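Local structure of levansucrase (Bacillus megaterium, 3OM4) at residues Tyr13-His17 and Thr367-Lys371; His17-Asp21 and Ala263-Gly267; Asn22-Ile26 and Pro372-Leu378. The protein is a levansucrase of the levansucrase/invertase family, a five-bladed beta-propeller protein that carries a bound calcium ion. The protein carries 1 engineered substitution. All blocks are in the same frame, centred on the assembly; numbering follows the deposited sequence. Where two conformers were deposited one is given.

Interaction 1 of 3, residues Tyr13-His17 and Thr367-Lys371; sequences YGISH and TGKYK
S16 takes a bond from Y370, and K369 lies across the other part of the contact. The CB of S16 points at the 367-371 segment, and its OG accepts the backbone N-H of Y370 at 2.8 Å. The bond is fairly straight, with 160° at the hydrogen. OG stands beside the S16 backbone N, anti to the carbonyl carbon (chi1 -63°), and this turn brings the hydroxyl up to the backbone of K369 and Y370. The methylene of Y370 packs alongside, its CB 3.9 Å from S16 OG. Beyond CB the tyrosine leaves the contact: its ring leads away from S16, and its OH is hydrogen-bonded to the carbonyl of L366. The ring packs among W335, L337, Y361 and S363.

In the fold, 13-17 leads into the short edge strand 16-17, which runs parallel to strand 306-315; a backbone bond joins S16 to T315. The 367-371 segment is the turn that feeds strand 371-382, the edge of a separate four-stranded antiparallel sheet. The contact therefore bridges the borders of two neighbouring sheets. Both belong to the five-bladed beta-propeller of this family.

K369 reaches across in the other direction. Its chain is bent at chi2 (-92°) and chi3, and this carries the amine back over the N-terminal segment. NZ ends 3.6 Å from G14 C and a similar distance from I15 N. These are van der Waals approaches. The side chain of I15 turns from the contact and packs on K311 and T315. A water sits between the segments. It donates to G368 O at 2.7 Å and has a weak, long link to S16 OG. The same water lies in the plane of the Y370 ring, at its edge.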
loop_
_atom_site.group_PDB
_atom_site.type_symbol
_atom_site.label_atom_id
_atom_site.label_comp_id
_atom_site.label_asym_id
_atom_site.label_seq_id
_atom_site.Cartn_x
_atom_site.Cartn_y
_atom_site.Cartn_z
ATOM N N TYR A 13 15.167 18.869 -0.196
ATOM C CA TYR A 13 14.637 18.742 -1.564
ATOM C C TYR A 13 13.205 19.253 -1.698
ATOM O O TYR A 13 12.484 18.887 -2.628
ATOM C CB TYR A 13 14.781 17.304 -2.089
ATOM C CG TYR A 13 16.221 16.864 -2.106
ATOM C CD1 TYR A 13 17.083 17.289 -3.115
ATOM C CD2 TYR A 13 16.733 16.057 -1.095
ATOM C CE1 TYR A 13 18.416 16.910 -3.122
ATOM C CE2 TYR A 13 18.063 15.671 -1.092
ATOM C CZ TYR A 13 18.899 16.101 -2.109
ATOM O OH TYR A 13 20.219 15.716 -2.108
ATOM N N GLY A 14 12.813 20.112 -0.758
ATOM C CA GLY A 14 11.485 20.721 -0.736
ATOM C C GLY A 14 10.365 19.738 -0.458
ATOM O O GLY A 14 9.207 19.999 -0.798
ATOM N N ILE A 15 10.713 18.607 0.155
ATOM C CA ILE A 15 9.751 17.543 0.459
ATOM C C ILE A 15 9.898 17.054 1.902
ATOM O O ILE A 15 10.884 17.362 2.575
ATOM C CB ILE A 15 9.830 16.360 -0.563
ATOM C CG1 ILE A 15 11.187 15.643 -0.493
ATOM C CG2 ILE A 15 9.521 16.845 -1.982
ATOM C CD1 ILE A 15 11.507 14.767 -1.706
ATOM N N SER A 16 8.907 16.308 2.378
ATOM C CA SER A 16 8.910 15.814 3.753
ATOM C C SER A 16 9.719 14.530 3.892
ATOM O O SER A 16 10.007 13.852 2.902
ATOM C CB SER A 16 7.478 15.611 4.249
ATOM O OG SER A 16 6.793 16.849 4.267
ATOM N N HIS A 17 10.094 14.199 5.124
ATOM C CA HIS A 17 10.914 13.020 5.362
ATOM C C HIS A 17 10.527 12.282 6.626
ATOM O O HIS A 17 10.196 12.893 7.645
ATOM C CB HIS A 17 12.399 13.394 5.397
ATOM C CG HIS A 17 12.860 14.107 4.167
ATOM N ND1 HIS A 17 13.115 13.452 2.982
ATOM C CD2 HIS A 17 13.075 15.422 3.927
ATOM C CE1 HIS A 17 13.482 14.331 2.067
ATOM N NE2 HIS A 17 13.469 15.534 2.616
ATOM N N THR A 367 -0.070 18.825 -1.137
ATOM C CA THR A 367 1.359 18.767 -1.459
ATOM C C THR A 367 2.222 19.523 -0.447
ATOM O O THR A 367 3.418 19.737 -0.673
ATOM C CB THR A 367 1.649 19.298 -2.887
ATOM O OG1 THR A 367 1.264 20.676 -2.983
ATOM C CG2 THR A 367 0.891 18.485 -3.931
ATOM N N GLY A 368 1.617 19.913 0.672
ATOM C CA GLY A 368 2.325 20.654 1.715
ATOM C C GLY A 368 3.233 19.784 2.564
ATOM O O GLY A 368 3.466 18.612 2.247
ATOM N N LYS A 369 3.745 20.369 3.644
ATOM C CA LYS A 369 4.638 19.671 4.567
ATOM C C LYS A 369 3.857 18.668 5.407
ATOM O O LYS A 369 2.878 19.032 6.061
ATOM C CB LYS A 369 5.348 20.668 5.489
ATOM C CG LYS A 369 6.159 21.756 4.779
ATOM C CD LYS A 369 7.623 21.362 4.571
ATOM C CE LYS A 369 7.855 20.665 3.236
ATOM N NZ LYS A 369 9.293 20.705 2.842
ATOM N N TYR A 370 4.290 17.409 5.378
ATOM C CA TYR A 370 3.662 16.355 6.171
ATOM C C TYR A 370 4.391 16.144 7.485
ATOM O O TYR A 370 5.599 15.891 7.505
ATOM C CB TYR A 370 3.569 15.045 5.377
ATOM C CG TYR A 370 2.415 15.058 4.414
ATOM C CD1 TYR A 370 2.566 15.572 3.128
ATOM C CD2 TYR A 370 1.159 14.596 4.802
ATOM C CE1 TYR A 370 1.493 15.609 2.242
ATOM C CE2 TYR A 370 0.080 14.631 3.928
ATOM C CZ TYR A 370 0.255 15.137 2.652
ATOM O OH TYR A 370 -0.812 15.173 1.789
ATOM N N LYS A 371 3.640 16.258 8.575
ATOM C CA LYS A 371 4.179 16.106 9.920
ATOM C C LYS A 371 3.715 14.783 10.525
ATOM O O LYS A 371 2.595 14.344 10.257
ATOM C CB LYS A 371 3.755 17.282 10.804
ATOM C CG LYS A 371 4.337 18.631 10.371
ATOM C CD LYS A 371 4.562 19.568 11.555
ATOM C CE LYS A 371 3.253 20.029 12.192
ATOM N NZ LYS A 371 3.473 21.138 13.167
HETATM O O HOH W 1 5.519 17.202 1.109
#

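Interaction 2 of 3, residues His17-Asp21 and Ala263-Gly267; sequences HITRD and AYYGG
R20 and D21 give their backbone N-H groups to the carbonyls of Y264 and Y265. R20 N reaches Y264 O at 2.9 Å, and D21 N reaches Y265 O at 2.8 Å. Helix 20-24 starts here, with T19 at its N-cap, so these first N-H groups have no earlier turn to supply acceptors. The loop 263-267 supplies them. T19 OG1 caps the N-H of N22 by a weak bond, and T19 CA-H makes a further contact with Y264 O.

The side chains find their polar partners outside the contact. R20 NE forms a salt bridge with E275, and NH2 bonds to T347 O. R20 CD lies over one face of the Y265 ring, 4.0 Å from the centroid, a CH-pi contact. Y265 OH is bonded to L259 O. D21 OD2 pairs with K25 and also lies 3.6 Å from G267 CA.

H17 ND1 bonds to T315 and NE2 to S12 O, and the two bonds fix the imidazole's rotation. Y264 turns its edge to the face of this ring in a T-shaped stack, planes at 76°.

The helix start is thus held by backbone bonds. The charged ends of R20 and D21 are paired with E275 and K25, which probably balances much of their charge, and they contribute mainly their carbon surfaces here.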
loop_
_atom_site.group_PDB
_atom_site.type_symbol
_atom_site.label_atom_id
_atom_site.label_comp_id
_atom_site.label_asym_id
_atom_site.label_seq_id
_atom_site.Cartn_x
_atom_site.Cartn_y
_atom_site.Cartn_z
ATOM N N HIS A 17 10.094 14.199 5.124
ATOM C CA HIS A 17 10.914 13.020 5.362
ATOM C C HIS A 17 10.527 12.282 6.626
ATOM O O HIS A 17 10.196 12.893 7.645
ATOM C CB HIS A 17 12.399 13.394 5.397
ATOM C CG HIS A 17 12.860 14.107 4.167
ATOM N ND1 HIS A 17 13.115 13.452 2.982
ATOM C CD2 HIS A 17 13.075 15.422 3.927
ATOM C CE1 HIS A 17 13.482 14.331 2.067
ATOM N NE2 HIS A 17 13.469 15.534 2.616
ATOM N N ILE A 18 10.554 10.959 6.526
ATOM C CA ILE A 18 10.435 10.080 7.672
ATOM C C ILE A 18 11.839 9.986 8.258
ATOM O O ILE A 18 12.732 9.378 7.663
ATOM C CB ILE A 18 9.886 8.698 7.253
ATOM C CG1 ILE A 18 8.494 8.869 6.632
ATOM C CG2 ILE A 18 9.858 7.738 8.445
ATOM C CD1 ILE A 18 7.935 7.638 5.938
ATOM N N THR A 19 12.038 10.630 9.405
ATOM C CA THR A 19 13.387 10.835 9.931
ATOM C C THR A 19 13.850 9.737 10.878
ATOM O O THR A 19 13.042 9.088 11.550
ATOM C CB THR A 19 13.535 12.212 10.633
ATOM O OG1 THR A 19 12.698 12.259 11.795
ATOM C CG2 THR A 19 13.156 13.345 9.687
ATOM N N ARG A 20 15.166 9.545 10.925
ATOM C CA ARG A 20 15.775 8.578 11.829
ATOM C C ARG A 20 15.438 8.885 13.289
ATOM O O ARG A 20 15.202 7.970 14.073
ATOM C CB ARG A 20 17.287 8.517 11.617
ATOM C CG ARG A 20 17.684 8.086 10.209
ATOM C CD ARG A 20 19.138 7.656 10.136
ATOM N NE ARG A 20 19.389 6.444 10.913
ATOM C CZ ARG A 20 19.241 5.203 10.457
ATOM N NH1 ARG A 20 18.839 4.985 9.212
ATOM N NH2 ARG A 20 19.500 4.174 11.253
ATOM N N ASP A 21 15.388 10.169 13.634
ATOM C CA ASP A 21 15.066 10.593 14.998
ATOM C C ASP A 21 13.665 10.167 15.421
ATOM O O ASP A 21 13.463 9.719 16.549
ATOM C CB ASP A 21 15.232 12.104 15.157
ATOM C CG ASP A 21 15.290 12.532 16.609
ATOM O OD1 ASP A 21 16.062 11.925 17.385
ATOM O OD2 ASP A 21 14.562 13.477 16.974
ATOM N N ALA A 263 18.861 16.137 6.795
ATOM C CA ALA A 263 17.409 16.125 6.564
ATOM C C ALA A 263 16.755 14.778 6.883
ATOM O O ALA A 263 15.588 14.725 7.286
ATOM C CB ALA A 263 17.091 16.529 5.132
ATOM N N TYR A 264 17.510 13.699 6.694
ATOM C CA TYR A 264 17.006 12.346 6.928
ATOM C C TYR A 264 17.112 11.909 8.381
ATOM O O TYR A 264 16.471 10.943 8.793
ATOM C CB TYR A 264 17.735 11.341 6.039
ATOM C CG TYR A 264 17.724 11.709 4.579
ATOM C CD1 TYR A 264 16.570 12.220 3.976
ATOM C CD2 TYR A 264 18.866 11.553 3.798
ATOM C CE1 TYR A 264 16.556 12.559 2.629
ATOM C CE2 TYR A 264 18.861 11.887 2.443
ATOM C CZ TYR A 264 17.707 12.393 1.872
ATOM O OH TYR A 264 17.700 12.720 0.539
ATOM N N TYR A 265 17.929 12.623 9.148
ATOM C CA TYR A 265 18.165 12.284 10.540
ATOM C C TYR A 265 17.197 12.983 11.482
ATOM O O TYR A 265 16.619 12.353 12.368
ATOM C CB TYR A 265 19.612 12.616 10.918
ATOM C CG TYR A 265 20.620 11.663 10.321
ATOM C CD1 TYR A 265 21.215 10.684 11.106
ATOM C CD2 TYR A 265 20.976 11.734 8.973
ATOM C CE1 TYR A 265 22.136 9.797 10.572
ATOM C CE2 TYR A 265 21.901 10.844 8.425
ATOM C CZ TYR A 265 22.476 9.881 9.236
ATOM O OH TYR A 265 23.392 8.996 8.727
ATOM N N GLY A 266 17.018 14.286 11.286
ATOM C CA GLY A 266 16.318 15.112 12.266
ATOM C C GLY A 266 17.113 15.163 13.560
ATOM O O GLY A 266 18.290 14.788 13.593
ATOM N N GLY A 267 16.471 15.623 14.628
ATOM C CA GLY A 267 17.120 15.731 15.933
ATOM C C GLY A 267 18.259 16.734 15.950
ATOM O O GLY A 267 18.337 17.612 15.085
#

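Interaction 3 of 3, residues Asn22-Ile26 and Pro372-Leu378; sequences NMVKI and PLNDTGL
I26 meets T376 and L378 through the longer branch of its side chain. From CB, CG1 lies beside the backbone N and anti to the carbonyl carbon (chi1 -74°), which sends this branch into the contact. CG1 comes 3.7 Å from T376 OG1 and also touches T376 CB. The chain then extends, and CD1 ends 4.0 Å from L378 CB, an apolar contact.

T376 touches N22 and K25 as well as I26. Its CB lies 3.6 Å from N22 O, and its CG2 packs on K25 CB at 3.9 Å. Its OG1 accepts the N-H of L378 at 3.1 Å, forming an ST turn, and is also bonded to Q29. T376 O is approached by two carbons, N22 CB at 3.5 Å and M23 CE at 3.3 Å. Farther along, the amide end of N22 lies near the P372 ring and D375 O.

Within 372-378, N374 ND2 donates to L378 O at 2.8 Å. Strand 356-363 backs the contact: Y357 touches both I26 and L378, and Y361 touches P372. V24 packs on helix 269-281, while N22 and I26 meet the interrupted part of edge strand 371-382.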
loop_
_atom_site.group_PDB
_atom_site.type_symbol
_atom_site.label_atom_id
_atom_site.label_comp_id
_atom_site.label_asym_id
_atom_site.label_seq_id
_atom_site.Cartn_x
_atom_site.Cartn_y
_atom_site.Cartn_z
ATOM N N ASN A 22 12.700 10.299 14.516
ATOM C CA ASN A 22 11.340 9.862 14.808
ATOM C C ASN A 22 11.214 8.345 14.893
ATOM O O ASN A 22 10.514 7.827 15.763
ATOM C CB ASN A 22 10.350 10.456 13.810
ATOM C CG ASN A 22 10.046 11.918 14.100
ATOM O OD1 ASN A 22 10.038 12.341 15.259
ATOM N ND2 ASN A 22 9.789 12.690 13.058
ATOM N N MET A 23 11.920 7.643 14.011
ATOM C CA MET A 23 11.903 6.180 13.992
ATOM C C MET A 23 12.531 5.540 15.235
ATOM O O MET A 23 11.997 4.555 15.756
ATOM C CB MET A 23 12.568 5.653 12.719
ATOM C CG MET A 23 11.830 5.999 11.426
ATOM S SD MET A 23 10.165 5.313 11.344
ATOM C CE MET A 23 9.167 6.708 11.835
ATOM N N VAL A 24 13.644 6.104 15.714
ATOM C CA VAL A 24 14.330 5.558 16.895
ATOM C C VAL A 24 13.479 5.671 18.161
ATOM O O VAL A 24 13.667 4.907 19.110
ATOM C CB VAL A 24 15.753 6.166 17.139
ATOM C CG1 VAL A 24 16.675 5.904 15.946
ATOM C CG2 VAL A 24 15.686 7.656 17.481
ATOM N N LYS A 25 12.528 6.602 18.163
ATOM C CA LYS A 25 11.629 6.793 19.303
ATOM C C LYS A 25 10.489 5.772 19.349
ATOM O O LYS A 25 9.818 5.629 20.376
ATOM C CB LYS A 25 11.061 8.212 19.304
ATOM C CG LYS A 25 12.085 9.291 19.638
ATOM C CD LYS A 25 11.487 10.673 19.431
ATOM C CE LYS A 25 12.354 11.769 20.034
ATOM N NZ LYS A 25 13.592 12.022 19.252
ATOM N N ILE A 26 10.280 5.058 18.246
ATOM C CA ILE A 26 9.153 4.123 18.135
ATOM C C ILE A 26 9.220 2.916 19.087
ATOM O O ILE A 26 8.215 2.605 19.731
ATOM C CB ILE A 26 8.864 3.724 16.652
ATOM C CG1 ILE A 26 8.197 4.901 15.930
ATOM C CG2 ILE A 26 7.995 2.465 16.571
ATOM C CD1 ILE A 26 7.823 4.648 14.474
ATOM N N PRO A 372 4.574 14.145 11.344
ATOM C CA PRO A 372 4.263 12.814 11.882
ATOM C C PRO A 372 3.113 12.790 12.889
ATOM O O PRO A 372 3.061 13.619 13.805
ATOM C CB PRO A 372 5.574 12.386 12.553
ATOM C CG PRO A 372 6.311 13.657 12.823
ATOM C CD PRO A 372 5.922 14.604 11.735
ATOM N N LEU A 373 2.200 11.838 12.712
ATOM C CA LEU A 373 1.136 11.601 13.685
ATOM C C LEU A 373 1.722 10.990 14.955
ATOM O O LEU A 373 2.655 10.185 14.890
ATOM C CB LEU A 373 0.054 10.688 13.104
ATOM C CG LEU A 373 -0.720 11.175 11.870
ATOM C CD1 LEU A 373 -1.574 10.056 11.302
ATOM C CD2 LEU A 373 -1.584 12.392 12.173
ATOM N N ASN A 374 1.186 11.392 16.106
ATOM C CA ASN A 374 1.658 10.900 17.405
ATOM C C ASN A 374 3.160 11.132 17.596
ATOM O O ASN A 374 3.873 10.290 18.150
ATOM C CB ASN A 374 1.287 9.420 17.582
ATOM C CG ASN A 374 -0.175 9.153 17.283
ATOM O OD1 ASN A 374 -1.060 9.699 17.941
ATOM N ND2 ASN A 374 -0.438 8.320 16.276
ATOM N N ASP A 375 3.619 12.281 17.102
ATOM C CA ASP A 375 4.997 12.759 17.243
ATOM C C ASP A 375 6.018 12.008 16.391
ATOM O O ASP A 375 6.957 12.612 15.881
ATOM C CB ASP A 375 5.434 12.789 18.715
ATOM C CG ASP A 375 4.538 13.665 19.574
ATOM O OD1 ASP A 375 4.183 13.232 20.687
ATOM O OD2 ASP A 375 4.183 14.783 19.138
ATOM N N THR A 376 5.831 10.699 16.243
ATOM C CA THR A 376 6.844 9.838 15.632
ATOM C C THR A 376 6.443 9.314 14.261
ATOM O O THR A 376 7.297 8.868 13.493
ATOM C CB THR A 376 7.126 8.610 16.511
ATOM O OG1 THR A 376 5.958 7.779 16.539
ATOM C CG2 THR A 376 7.509 9.027 17.935
ATOM N N GLY A 377 5.145 9.341 13.970
ATOM C CA GLY A 377 4.624 8.724 12.755
ATOM C C GLY A 377 3.972 7.375 12.999
ATOM O O GLY A 377 3.293 6.851 12.122
ATOM N N LEU A 378 4.176 6.804 14.185
ATOM C CA LEU A 378 3.534 5.534 14.534
ATOM C C LEU A 378 2.007 5.649 14.586
ATOM O O LEU A 378 1.467 6.527 15.253
ATOM C CB LEU A 378 4.074 5.000 15.870
ATOM C CG LEU A 378 3.455 3.716 16.433
ATOM C CD1 LEU A 378 3.731 2.511 15.540
ATOM C CD2 LEU A 378 3.970 3.465 17.830
#

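How the interactions relate
Residues 13-26 run through all three contacts, as a loop and short edge strand, then the start of helix 20-24, then the rest of that helix and on to I26. Interaction 1 ties them to the loop leading into strand 371-382, interaction 3 to where that strand is interrupted, and interaction 2 to the loop before helix 269-281. Interaction 1 buries the least surface, includes exposed G14 and K369, and is a polar link with a water. Interaction 2 buries the most and combines backbone bonds with aromatic contacts. Interaction 3 is more interior, with buried I26, T376 and L378, and relies on carbon packing. H17 is shared by interactions 1 and 2; I18 touches M23 between interactions 2 and 3.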